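Local coordinates for protein BtGH115A (Bacteroides thetaiotaomicron, PDB 5BY3) that acts as a family GH115 4-O-methyl-alpha-glucuronidase, a glycoside hydrolase with specificity for decorated arabinogalactans, at residues A37-D45 with A231-M239; G189-F200 with Y211-F222. All coordinates share one frame; numbering follows the deposited sequence.

Contact 1 of 2, residues A37-D45 with A231-M239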
loop_
_atom_site.group_PDB
_atom_site.type_symbol
_atom_site.label_atom_id
_atom_site.label_comp_id
_atom_site.label_asym_id
_atom_site.label_seq_id
_atom_site.Cartn_x
_atom_site.Cartn_y
_atom_site.Cartn_z
ATOM N N ALA A 37 -9.478 28.944 -0.518
ATOM C CA ALA A 37 -8.120 28.424 -0.683
ATOM C C ALA A 37 -7.873 27.797 -2.085
ATOM O O ALA A 37 -8.819 27.324 -2.727
ATOM C CB ALA A 37 -7.801 27.447 0.420
ATOM N N PRO A 38 -6.626 27.837 -2.578
ATOM C CA PRO A 38 -6.303 27.284 -3.921
ATOM C C PRO A 38 -6.890 25.887 -4.201
ATOM O O PRO A 38 -7.429 25.626 -5.300
ATOM C CB PRO A 38 -4.770 27.233 -3.923
ATOM C CG PRO A 38 -4.317 28.003 -2.674
ATOM C CD PRO A 38 -5.520 28.672 -2.073
ATOM N N VAL A 39 -6.837 25.035 -3.179
ATOM C CA VAL A 39 -7.273 23.659 -3.269
ATOM C C VAL A 39 -8.745 23.623 -3.634
ATOM O O VAL A 39 -9.172 22.718 -4.375
ATOM C CB VAL A 39 -6.916 22.862 -1.982
ATOM C CG1 VAL A 39 -7.556 23.473 -0.731
ATOM C CG2 VAL A 39 -7.236 21.381 -2.125
ATOM N N VAL A 40 -9.511 24.623 -3.179
ATOM C CA VAL A 40 -10.929 24.676 -3.521
ATOM C C VAL A 40 -11.072 24.976 -5.019
ATOM O O VAL A 40 -11.805 24.298 -5.725
ATOM C CB VAL A 40 -11.745 25.661 -2.623
ATOM C CG1 VAL A 40 -13.209 25.761 -3.064
ATOM C CG2 VAL A 40 -11.699 25.208 -1.181
ATOM N N ARG A 41 -10.324 25.957 -5.503
ATOM C CA ARG A 41 -10.415 26.350 -6.905
ATOM C C ARG A 41 -9.898 25.256 -7.841
ATOM O O ARG A 41 -10.492 25.012 -8.872
ATOM C CB ARG A 41 -9.746 27.714 -7.157
ATOM C CG ARG A 41 -10.726 28.906 -7.150
ATOM C CD ARG A 41 -10.090 30.223 -6.686
ATOM N NE ARG A 41 -8.673 30.353 -7.083
ATOM C CZ ARG A 41 -7.631 30.439 -6.245
ATOM N NH1 ARG A 41 -7.802 30.436 -4.918
ATOM N NH2 ARG A 41 -6.400 30.540 -6.741
ATOM N N THR A 42 -8.849 24.562 -7.425
ATOM C CA THR A 42 -8.274 23.444 -8.183
ATOM C C THR A 42 -9.282 22.315 -8.409
ATOM O O THR A 42 -9.333 21.770 -9.499
ATOM C CB THR A 42 -7.045 22.883 -7.471
ATOM O OG1 THR A 42 -6.133 23.946 -7.215
ATOM C CG2 THR A 42 -6.360 21.879 -8.338
ATOM N N SER A 43 -10.072 22.009 -7.375
ATOM C CA SER A 43 -11.071 20.933 -7.364
ATOM C C SER A 43 -12.298 21.282 -8.177
ATOM O O SER A 43 -12.927 20.412 -8.808
ATOM C CB SER A 43 -11.515 20.630 -5.924
ATOM O OG SER A 43 -10.374 20.496 -5.087
ATOM N N LEU A 44 -12.651 22.559 -8.119
ATOM C CA LEU A 44 -13.622 23.105 -9.014
ATOM C C LEU A 44 -13.256 22.857 -10.482
ATOM O O LEU A 44 -14.084 22.348 -11.222
ATOM C CB LEU A 44 -13.840 24.581 -8.724
ATOM C CG LEU A 44 -14.958 24.779 -7.704
ATOM C CD1 LEU A 44 -15.193 26.267 -7.519
ATOM C CD2 LEU A 44 -16.235 24.106 -8.151
ATOM N N ASP A 45 -12.022 23.181 -10.872
ATOM C CA ASP A 45 -11.533 22.882 -12.227
ATOM C C ASP A 45 -11.723 21.397 -12.583
ATOM O O ASP A 45 -12.231 21.065 -13.678
ATOM C CB ASP A 45 -10.059 23.301 -12.401
ATOM C CG ASP A 45 -9.865 24.814 -12.526
ATOM O OD1 ASP A 45 -10.848 25.594 -12.507
ATOM O OD2 ASP A 45 -8.699 25.233 -12.651
ATOM N N ALA A 231 3.149 24.021 -7.377
ATOM C CA ALA A 231 2.120 23.032 -7.776
ATOM C C ALA A 231 1.469 22.377 -6.553
ATOM O O ALA A 231 0.249 22.200 -6.483
ATOM C CB ALA A 231 2.720 21.977 -8.703
ATOM N N ALA A 232 2.297 22.027 -5.583
ATOM C CA ALA A 232 1.826 21.455 -4.332
ATOM C C ALA A 232 0.942 22.436 -3.548
ATOM O O ALA A 232 -0.022 22.019 -2.881
ATOM C CB ALA A 232 3.018 21.015 -3.498
ATOM N N LYS A 233 1.273 23.727 -3.629
ATOM C CA LYS A 233 0.456 24.764 -3.010
ATOM C C LYS A 233 -0.899 24.892 -3.726
ATOM O O LYS A 233 -1.934 25.057 -3.081
ATOM C CB LYS A 233 1.215 26.104 -2.982
ATOM C CG LYS A 233 0.704 27.151 -1.992
ATOM C CD LYS A 233 1.139 28.544 -2.438
ATOM C CE LYS A 233 1.146 29.533 -1.285
ATOM N NZ LYS A 233 2.447 29.538 -0.546
ATOM N N LYS A 234 -0.881 24.794 -5.056
ATOM C CA LYS A 234 -2.094 24.890 -5.885
ATOM C C LYS A 234 -3.084 23.768 -5.547
ATOM O O LYS A 234 -4.297 24.025 -5.428
ATOM C CB LYS A 234 -1.720 24.873 -7.378
ATOM C CG LYS A 234 -2.789 25.434 -8.306
ATOM C CD LYS A 234 -2.855 24.700 -9.648
ATOM C CE LYS A 234 -3.924 25.292 -10.569
ATOM N NZ LYS A 234 -5.310 25.267 -10.011
ATOM N N TYR A 235 -2.540 22.556 -5.333
ATOM C CA TYR A 235 -3.301 21.327 -5.054
ATOM C C TYR A 235 -3.498 21.012 -3.571
ATOM O O TYR A 235 -4.235 20.085 -3.236
ATOM C CB TYR A 235 -2.685 20.117 -5.792
ATOM C CG TYR A 235 -2.989 20.096 -7.269
ATOM C CD1 TYR A 235 -2.374 21.009 -8.160
ATOM C CD2 TYR A 235 -3.891 19.183 -7.791
ATOM C CE1 TYR A 235 -2.688 21.017 -9.494
ATOM C CE2 TYR A 235 -4.180 19.170 -9.137
ATOM C CZ TYR A 235 -3.590 20.085 -9.988
ATOM O OH TYR A 235 -3.917 20.074 -11.345
ATOM N N GLY A 236 -2.844 21.760 -2.680
ATOM C CA GLY A 236 -3.125 21.701 -1.218
ATOM C C GLY A 236 -2.653 20.414 -0.574
ATOM O O GLY A 236 -3.352 19.850 0.274
ATOM N N ILE A 237 -1.470 19.955 -0.988
ATOM C CA ILE A 237 -0.907 18.680 -0.589
ATOM C C ILE A 237 0.183 18.952 0.433
ATOM O O ILE A 237 1.070 19.768 0.212
ATOM C CB ILE A 237 -0.237 17.968 -1.814
ATOM C CG1 ILE A 237 -1.256 17.617 -2.939
ATOM C CG2 ILE A 237 0.649 16.790 -1.394
ATOM C CD1 ILE A 237 -2.395 16.665 -2.579
ATOM N N PHE A 238 0.147 18.239 1.548
ATOM C CA PHE A 238 1.208 18.340 2.509
ATOM C C PHE A 238 2.394 17.645 1.911
ATOM O O PHE A 238 2.320 16.471 1.559
ATOM C CB PHE A 238 0.758 17.762 3.844
ATOM C CG PHE A 238 -0.276 18.605 4.522
ATOM C CD1 PHE A 238 -1.602 18.596 4.091
ATOM C CD2 PHE A 238 0.085 19.457 5.580
ATOM C CE1 PHE A 238 -2.579 19.410 4.706
ATOM C CE2 PHE A 238 -0.880 20.275 6.200
ATOM C CZ PHE A 238 -2.221 20.256 5.761
HETATM N N MSE A 239 3.467 18.402 1.719
HETATM C CA MSE A 239 4.766 17.807 1.402
HETATM C C MSE A 239 5.322 17.289 2.704
HETATM O O MSE A 239 5.419 18.035 3.709
HETATM C CB MSE A 239 5.684 18.847 0.760
HETATM C CG MSE A 239 5.115 19.462 -0.519
HETATM SE SE MSE A 239 4.662 17.980 -1.760
HETATM C CE MSE A 239 6.407 17.095 -1.980
#
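T42 does most of the work here, reaching K234 with its hydroxyl and Y235 with its methyl. Three polar atoms gather round OG1: K234 O lies 2.6 Å from T42 OG1, P38 O lies 2.9 Å from it, and K234 NZ donates to T42 OG1 over 3.2 Å. The two carbonyls compete for the single hydroxyl proton. With OG1 beside the backbone N (chi1 -53°), T42 CG2 is left trans to that N and lands over the centre of the Y235 ring, 3.6 Å from the centroid, as a CH-pi contact. Beside this pair, V39 CG2 rests 3.5 Å from Y235 O. V39 CB faces G236 CA at 4.0 Å, too near for any residue with a CB at that position. The first two turns of helix 38-55 thus meet the last turn of helix 228-235; the axes of 38-45 and 231-235 approach to 8.2 Å, at 80°. Helix 113-126 touches both sides: A117 packs on V39, and H114 hydrogen-bonds to G236 O. D45 OD2 stays 4.3 Å from K234 NZ, beyond a salt bridge, yet its charge would probably still steady the ammonium group beside the hydroxyl.

Contact 2 of 2, residues G189-F200 with Y211-F222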
loop_
_atom_site.group_PDB
_atom_site.type_symbol
_atom_site.label_atom_id
_atom_site.label_comp_id
_atom_site.label_asym_id
_atom_site.label_seq_id
_atom_site.Cartn_x
_atom_site.Cartn_y
_atom_site.Cartn_z
ATOM N N GLY A 189 17.210 14.050 -14.338
ATOM C CA GLY A 189 16.164 13.160 -13.789
ATOM C C GLY A 189 14.945 13.936 -13.349
ATOM O O GLY A 189 14.510 13.836 -12.192
ATOM N N GLU A 190 14.397 14.728 -14.262
ATOM C CA GLU A 190 13.370 15.658 -13.873
ATOM C C GLU A 190 11.936 15.112 -14.048
ATOM O O GLU A 190 11.561 14.668 -15.131
ATOM C CB GLU A 190 13.571 17.007 -14.556
ATOM C CG GLU A 190 12.841 18.134 -13.835
ATOM C CD GLU A 190 13.056 19.495 -14.471
ATOM O OE1 GLU A 190 12.903 19.608 -15.702
ATOM O OE2 GLU A 190 13.368 20.448 -13.723
ATOM N N ILE A 191 11.190 15.149 -12.935
ATOM C CA ILE A 191 9.784 14.777 -12.824
ATOM C C ILE A 191 9.203 16.092 -12.396
ATOM O O ILE A 191 9.296 16.469 -11.224
ATOM C CB ILE A 191 9.555 13.706 -11.712
ATOM C CG1 ILE A 191 10.489 12.502 -11.927
ATOM C CG2 ILE A 191 8.055 13.358 -11.513
ATOM C CD1 ILE A 191 10.320 11.395 -10.880
ATOM N N GLY A 192 8.648 16.813 -13.358
ATOM C CA GLY A 192 8.469 18.232 -13.210
ATOM C C GLY A 192 7.110 18.627 -12.695
ATOM O O GLY A 192 6.369 17.785 -12.182
ATOM N N PRO A 193 6.773 19.926 -12.831
ATOM C CA PRO A 193 5.489 20.404 -12.325
ATOM C C PRO A 193 4.286 19.692 -12.946
ATOM O O PRO A 193 3.350 19.337 -12.217
ATOM C CB PRO A 193 5.498 21.926 -12.654
ATOM C CG PRO A 193 6.595 22.118 -13.680
ATOM C CD PRO A 193 7.601 21.021 -13.397
ATOM N N ARG A 194 4.294 19.505 -14.261
ATOM C CA ARG A 194 3.141 18.913 -14.969
ATOM C C ARG A 194 2.867 17.469 -14.499
ATOM O O ARG A 194 1.733 17.118 -14.180
ATOM C CB ARG A 194 3.278 19.058 -16.509
ATOM C CG ARG A 194 2.272 20.002 -17.183
ATOM C CD ARG A 194 2.646 21.471 -17.106
ATOM N NE ARG A 194 2.310 22.070 -15.805
ATOM C CZ ARG A 194 2.923 23.125 -15.251
ATOM N NH1 ARG A 194 3.933 23.734 -15.877
ATOM N NH2 ARG A 194 2.541 23.565 -14.048
ATOM N N THR A 195 3.909 16.656 -14.367
ATOM C CA THR A 195 3.748 15.328 -13.756
ATOM C C THR A 195 3.148 15.389 -12.325
ATOM O O THR A 195 2.208 14.641 -12.004
ATOM C CB THR A 195 5.059 14.570 -13.781
ATOM O OG1 THR A 195 5.599 14.648 -15.111
ATOM C CG2 THR A 195 4.861 13.118 -13.354
ATOM N N ASN A 196 3.638 16.308 -11.500
ATOM C CA ASN A 196 3.141 16.432 -10.127
ATOM C C ASN A 196 1.669 16.866 -10.021
ATOM O O ASN A 196 0.912 16.299 -9.221
ATOM C CB ASN A 196 4.096 17.270 -9.265
ATOM C CG ASN A 196 5.312 16.473 -8.819
ATOM O OD1 ASN A 196 5.241 15.684 -7.861
ATOM N ND2 ASN A 196 6.429 16.631 -9.535
ATOM N N GLU A 197 1.247 17.813 -10.867
ATOM C CA GLU A 197 -0.171 18.150 -10.957
ATOM C C GLU A 197 -1.039 16.912 -11.243
ATOM O O GLU A 197 -2.116 16.757 -10.644
ATOM C CB GLU A 197 -0.406 19.255 -11.975
ATOM C CG GLU A 197 0.266 20.566 -11.585
ATOM C CD GLU A 197 0.218 21.621 -12.683
ATOM O OE1 GLU A 197 0.494 21.276 -13.865
ATOM O OE2 GLU A 197 -0.070 22.798 -12.351
ATOM N N ARG A 198 -0.561 16.034 -12.136
ATOM C CA ARG A 198 -1.218 14.762 -12.397
ATOM C C ARG A 198 -1.310 13.839 -11.169
ATOM O O ARG A 198 -2.379 13.286 -10.914
ATOM C CB ARG A 198 -0.567 14.018 -13.565
ATOM C CG ARG A 198 -0.998 14.523 -14.937
ATOM C CD ARG A 198 -2.501 14.458 -15.207
ATOM N NE ARG A 198 -2.743 14.936 -16.569
ATOM C CZ ARG A 198 -3.923 15.101 -17.176
ATOM N NH1 ARG A 198 -5.102 14.854 -16.582
ATOM N NH2 ARG A 198 -3.900 15.540 -18.428
ATOM N N ILE A 199 -0.203 13.687 -10.433
ATOM C CA ILE A 199 -0.190 12.943 -9.179
ATOM C C ILE A 199 -1.137 13.551 -8.148
ATOM O O ILE A 199 -1.930 12.821 -7.508
ATOM C CB ILE A 199 1.231 12.805 -8.609
ATOM C CG1 ILE A 199 2.136 12.139 -9.669
ATOM C CG2 ILE A 199 1.192 11.994 -7.319
ATOM C CD1 ILE A 199 3.615 12.070 -9.307
ATOM N N PHE A 200 -1.109 14.879 -8.031
ATOM C CA PHE A 200 -1.981 15.544 -7.080
ATOM C C PHE A 200 -3.468 15.442 -7.411
ATOM O O PHE A 200 -4.295 15.292 -6.474
ATOM C CB PHE A 200 -1.563 16.982 -6.807
ATOM C CG PHE A 200 -0.101 17.172 -6.455
ATOM C CD1 PHE A 200 0.626 16.207 -5.771
ATOM C CD2 PHE A 200 0.545 18.363 -6.795
ATOM C CE1 PHE A 200 1.959 16.420 -5.460
ATOM C CE2 PHE A 200 1.895 18.575 -6.495
ATOM C CZ PHE A 200 2.594 17.607 -5.817
ATOM N N TYR A 211 2.019 13.830 0.459
ATOM C CA TYR A 211 2.890 13.274 -0.570
ATOM C C TYR A 211 4.317 13.240 -0.079
ATOM O O TYR A 211 4.782 14.211 0.494
ATOM C CB TYR A 211 2.810 14.141 -1.839
ATOM C CG TYR A 211 3.668 13.725 -3.037
ATOM C CD1 TYR A 211 3.752 12.400 -3.446
ATOM C CD2 TYR A 211 4.345 14.691 -3.798
ATOM C CE1 TYR A 211 4.533 12.041 -4.533
ATOM C CE2 TYR A 211 5.091 14.349 -4.890
ATOM C CZ TYR A 211 5.195 13.018 -5.265
ATOM O OH TYR A 211 5.968 12.666 -6.373
ATOM N N TRP A 212 4.989 12.109 -0.280
ATOM C CA TRP A 212 6.435 12.034 -0.142
ATOM C C TRP A 212 6.966 11.896 -1.561
ATOM O O TRP A 212 6.795 10.866 -2.178
ATOM C CB TRP A 212 6.867 10.829 0.698
ATOM C CG TRP A 212 6.506 10.861 2.171
ATOM C CD1 TRP A 212 5.757 11.809 2.851
ATOM C CD2 TRP A 212 6.850 9.867 3.140
ATOM N NE1 TRP A 212 5.653 11.470 4.186
ATOM C CE2 TRP A 212 6.296 10.277 4.385
ATOM C CE3 TRP A 212 7.592 8.674 3.086
ATOM C CZ2 TRP A 212 6.469 9.533 5.545
ATOM C CZ3 TRP A 212 7.755 7.938 4.232
ATOM C CH2 TRP A 212 7.215 8.363 5.439
ATOM N N PRO A 213 7.598 12.955 -2.097
ATOM C CA PRO A 213 8.025 12.965 -3.507
ATOM C C PRO A 213 9.121 11.949 -3.773
ATOM O O PRO A 213 9.726 11.495 -2.817
ATOM C CB PRO A 213 8.580 14.374 -3.673
ATOM C CG PRO A 213 9.098 14.734 -2.304
ATOM C CD PRO A 213 8.111 14.129 -1.352
ATOM N N ALA A 214 9.366 11.593 -5.047
ATOM C CA ALA A 214 10.532 10.736 -5.462
ATOM C C ALA A 214 11.806 11.377 -5.002
ATOM O O ALA A 214 11.911 12.605 -5.015
ATOM C CB ALA A 214 10.595 10.581 -6.976
HETATM N N MSE A 215 12.794 10.570 -4.647
HETATM C CA MSE A 215 13.978 11.100 -3.974
HETATM C C MSE A 215 15.174 10.239 -4.186
HETATM O O MSE A 215 16.216 10.437 -3.553
HETATM C CB MSE A 215 13.678 11.267 -2.461
HETATM C CG MSE A 215 13.168 10.047 -1.679
HETATM SE SE MSE A 215 14.499 8.598 -1.508
HETATM C CE MSE A 215 15.336 9.052 0.224
ATOM N N HIS A 216 15.042 9.254 -5.058
ATOM C CA HIS A 216 16.180 8.426 -5.404
ATOM C C HIS A 216 17.259 9.256 -6.087
ATOM O O HIS A 216 16.954 10.228 -6.778
ATOM C CB HIS A 216 15.728 7.256 -6.281
ATOM C CG HIS A 216 15.495 5.995 -5.509
ATOM N ND1 HIS A 216 15.632 4.740 -6.067
ATOM C CD2 HIS A 216 15.174 5.795 -4.211
ATOM C CE1 HIS A 216 15.394 3.824 -5.149
ATOM N NE2 HIS A 216 15.113 4.440 -4.012
ATOM N N GLU A 217 18.517 8.857 -5.877
ATOM C CA GLU A 217 19.701 9.495 -6.496
ATOM C C GLU A 217 19.527 9.788 -7.994
ATOM O O GLU A 217 19.881 10.873 -8.443
ATOM C CB GLU A 217 21.027 8.752 -6.169
ATOM C CG GLU A 217 20.984 7.209 -6.122
ATOM C CD GLU A 217 20.319 6.608 -4.862
ATOM O OE1 GLU A 217 19.404 5.756 -5.012
ATOM O OE2 GLU A 217 20.711 6.967 -3.725
ATOM N N CYS A 218 18.903 8.871 -8.733
ATOM C CA CYS A 218 18.511 9.089 -10.150
ATOM C C CYS A 218 17.511 10.234 -10.465
ATOM O O CYS A 218 17.294 10.554 -11.627
ATOM C CB CYS A 218 17.959 7.779 -10.739
ATOM S SG CYS A 218 16.287 7.339 -10.170
ATOM N N THR A 219 16.904 10.823 -9.439
ATOM C CA THR A 219 15.843 11.834 -9.594
ATOM C C THR A 219 16.260 13.249 -9.091
ATOM O O THR A 219 16.978 13.375 -8.107
ATOM C CB THR A 219 14.570 11.337 -8.857
ATOM O OG1 THR A 219 14.069 10.203 -9.547
ATOM C CG2 THR A 219 13.467 12.379 -8.786
ATOM N N LEU A 220 15.794 14.288 -9.771
ATOM C CA LEU A 220 15.953 15.658 -9.281
ATOM C C LEU A 220 15.135 15.888 -8.006
ATOM O O LEU A 220 13.908 15.743 -8.037
ATOM C CB LEU A 220 15.537 16.703 -10.335
ATOM C CG LEU A 220 16.046 18.130 -10.047
ATOM C CD1 LEU A 220 17.560 18.228 -10.251
ATOM C CD2 LEU A 220 15.301 19.182 -10.887
ATOM N N PRO A 221 15.798 16.254 -6.886
ATOM C CA PRO A 221 15.000 16.525 -5.683
ATOM C C PRO A 221 13.866 17.501 -5.917
ATOM O O PRO A 221 14.016 18.504 -6.636
ATOM C CB PRO A 221 16.029 17.076 -4.696
ATOM C CG PRO A 221 17.283 16.335 -5.075
ATOM C CD PRO A 221 17.252 16.225 -6.579
ATOM N N PHE A 222 12.727 17.160 -5.328
ATOM C CA PHE A 222 11.485 17.872 -5.504
ATOM C C PHE A 222 11.626 19.373 -5.383
ATOM O O PHE A 222 11.175 20.108 -6.261
ATOM C CB PHE A 222 10.468 17.389 -4.477
ATOM C CG PHE A 222 9.132 18.039 -4.597
ATOM C CD1 PHE A 222 8.218 17.598 -5.526
ATOM C CD2 PHE A 222 8.778 19.096 -3.756
ATOM C CE1 PHE A 222 6.968 18.186 -5.627
ATOM C CE2 PHE A 222 7.525 19.697 -3.857
ATOM C CZ PHE A 222 6.624 19.237 -4.803
HETATM O O HOH W 1 12.311 16.146 -10.252
#
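G189 O takes the N-H of L220 at 2.8 Å, N to O, in an almost straight bond (179°) whose donor stands above the carbonyl plane. The same oxygen meets T219 CA at 3.5 Å in a CA-H...O contact, and a side chain on G189 would run into C218 O. Two residues further on, I191 N donates to a water 3.1 Å away that also lies 2.8 Å from L220 O, bridging the two backbones and tying the segments a second time. The I191 side chain pushes CD1 against A214 CB and T219 CG2.

At the helix, N196 ND2 turns back to G192 O (2.9 Å), the N-cap carbonyl that N196 N also uses. This fixes the rotation of the amide and aims N196 OD1 at Y211 CE2, 3.3 Å away, while F222 brings its CE1 edge to the same oxygen. F200 and Y211 form an offset edge-to-face pair, the F200 edge toward the Y211 face, centroids 5.5 Å apart and planes at 75°. With CG anti to the backbone N (chi1 179°), Y211 reaches from its strand into this cluster. Cutting Y211 back to an alanine is likely to open a gap beside the F200 edge and leave N196 OD1 without the ring it rests against.

The segments belong to a beta-alpha-beta crossover of the TIM barrel: helix 193-205 leads into strand 210-212, which lies beside strand 162-166. M175 of helix 174-182 covers I191 and T219, N228 of helix 228-235 touches N196 and F222, and M239 of strand 238-239 backs Y211 and F222.

In the fold
The centres of the two contacts lie about 17 Å apart, and contact 2 is nested within the chain loop that contact 1 closes. Contact 2 is buried, between helix 193-205 with its lead-in and strand 210-212 with the loop after it; its chemistry is mainly aromatic and apolar packing with one direct backbone bond and a bridging water. Contact 1 lies further from the chain's centre and is only partly buried; it joins the N-terminal helix 38-55 to an outer barrel helix, and there a hydroxyl, carbonyls and a lysine share the work. They meet directly: Y235 CD2 packs on F200 CB at 3.4 Å, and F238 O probably accepts a hydrogen bond from Y211 N, joining neighbouring parallel strands 238-239 and 210-212.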